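Local coordinates for DUF985 domain-containing protein (Shewanella oneidensis, PDB 1YUD) that is of unknown function but belongs to the cupin superfamily, and may form a two-fold symmetric dimer, at the interface of chains A and B. Numbering follows the deposited sequence. Chains: chain A/B, hypothetical protein SO0799.

The interface of chains A and B. Residues chain A 72, 74, 108, 132; chain B 51, 74, 131-132.
The side-chain hydroxyl of B:Ser51 is gripped by two groups of chain A. Its OG donates to the amide oxygen OE1 of A:Gln108 at 2.5 Å. A second bond, to the phenol OH of A:Tyr74 at 2.8 Å, could run in either direction. OG approaches OE1 at a wide C=O...OG angle of 152°, tilted out of the amide plane. B:Ser51 turns OG away from its own backbone N (chi1 179°), which carries the hydroxyl across to chain A, where the selenomethionine methyl CE of A:Met72 flanks it. Beside this polar cluster the rings of A:Tyr74 and B:Tyr74 lie face to face, nearly parallel, with centroids 3.5 Å apart. Each ring sets its CD2 over the centre of the other. CG anti to the carbonyl carbon, chi1 -61° in both, sends each ring towards its partner across the two-fold axis. The selenomethionines border the phenol ends of the stack: CB of A:Met132 lies 3.3 Å from OH of B:Tyr74, and CB of B:Met132 lies 3.5 Å from OH of A:Tyr74. The two selenomethionine chains cross at about a right angle with their ends close together. Strands 50-57, 71-76 and 126-133 of the cupin fold, together with the loop residue A:Gln108, thus supply an axial tyrosine stack flanked by a serine-centred hydrogen-bond cluster that recurs with the chains exchanged, joining the two copies in what may be the biological dimer.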
loop_
_atom_site.group_PDB
_atom_site.type_symbol
_atom_site.label_atom_id
_atom_site.label_comp_id
_atom_site.label_asym_id
_atom_site.label_seq_id
_atom_site.Cartn_x
_atom_site.Cartn_y
_atom_site.Cartn_z
HETATM N N MSE A 72 2.315 7.395 -0.532
HETATM C CA MSE A 72 2.120 6.508 0.575
HETATM C C MSE A 72 3.117 5.367 0.430
HETATM O O MSE A 72 3.511 5.003 -0.678
HETATM C CB MSE A 72 0.672 6.015 0.604
HETATM C CG MSE A 72 -0.283 6.990 1.320
HETATM SE SE MSE A 72 0.051 7.137 3.242
HETATM C CE MSE A 72 -0.418 5.322 3.735
ATOM N N TYR A 74 3.854 1.420 1.578
ATOM C CA TYR A 74 3.343 0.213 2.208
ATOM C C TYR A 74 4.531 -0.726 2.360
ATOM O O TYR A 74 5.541 -0.568 1.677
ATOM C CB TYR A 74 2.248 -0.392 1.324
ATOM C CG TYR A 74 1.087 0.564 1.142
ATOM C CD1 TYR A 74 0.037 0.592 2.055
ATOM C CD2 TYR A 74 1.096 1.506 0.122
ATOM C CE1 TYR A 74 -0.967 1.540 1.960
ATOM C CE2 TYR A 74 0.103 2.463 0.025
ATOM C CZ TYR A 74 -0.925 2.478 0.953
ATOM O OH TYR A 74 -1.865 3.484 0.926
ATOM N N GLN A 108 3.013 1.424 7.338
ATOM C CA GLN A 108 2.710 2.486 6.381
ATOM C C GLN A 108 3.319 3.808 6.787
ATOM O O GLN A 108 3.496 4.096 7.963
ATOM C CB GLN A 108 1.194 2.691 6.230
ATOM C CG GLN A 108 0.534 1.872 5.129
ATOM C CD GLN A 108 -0.968 1.754 5.330
ATOM O OE1 GLN A 108 -1.735 2.671 4.999
ATOM N NE2 GLN A 108 -1.400 0.624 5.896
HETATM N N MSE A 132 2.532 4.560 -3.437
HETATM C CA MSE A 132 1.345 5.146 -4.042
HETATM C C MSE A 132 1.414 6.670 -3.958
HETATM O O MSE A 132 1.331 7.233 -2.870
HETATM C CB MSE A 132 0.111 4.610 -3.293
HETATM C CG MSE A 132 -1.267 4.996 -3.835
HETATM SE SE MSE A 132 -1.837 6.815 -3.443
HETATM C CE MSE A 132 -1.977 7.439 -5.255
ATOM N N SER B 51 -6.348 5.848 3.311
ATOM C CA SER B 51 -5.579 4.636 3.495
ATOM C C SER B 51 -5.701 4.061 4.911
ATOM O O SER B 51 -5.631 4.791 5.907
ATOM C CB SER B 51 -4.119 4.933 3.171
ATOM O OG SER B 51 -3.317 3.782 3.349
ATOM N N TYR B 74 -2.420 -3.648 -0.515
ATOM C CA TYR B 74 -0.987 -3.847 -0.295
ATOM C C TYR B 74 -0.716 -4.902 0.774
ATOM O O TYR B 74 -0.918 -4.635 1.948
ATOM C CB TYR B 74 -0.388 -2.542 0.177
ATOM C CG TYR B 74 -0.542 -1.431 -0.812
ATOM C CD1 TYR B 74 0.423 -1.229 -1.799
ATOM C CD2 TYR B 74 -1.665 -0.598 -0.793
ATOM C CE1 TYR B 74 0.282 -0.230 -2.753
ATOM C CE2 TYR B 74 -1.822 0.416 -1.750
ATOM C CZ TYR B 74 -0.837 0.584 -2.731
ATOM O OH TYR B 74 -0.959 1.540 -3.709
ATOM N N CYS B 131 -4.999 -0.977 2.780
ATOM C CA CYS B 131 -5.953 -0.661 1.724
ATOM C C CYS B 131 -5.957 0.815 1.339
ATOM O O CYS B 131 -5.734 1.659 2.173
ATOM C CB CYS B 131 -7.343 -1.090 2.157
ATOM S SG CYS B 131 -7.582 -2.876 2.228
HETATM N N MSE B 132 -6.183 1.143 0.080
HETATM C CA MSE B 132 -6.210 2.540 -0.287
HETATM C C MSE B 132 -7.295 2.745 -1.343
HETATM O O MSE B 132 -7.249 2.155 -2.430
HETATM C CB MSE B 132 -4.821 2.970 -0.786
HETATM C CG MSE B 132 -4.695 4.406 -1.274
HETATM SE SE MSE B 132 -5.660 4.764 -2.906
HETATM C CE MSE B 132 -5.044 6.524 -3.315
#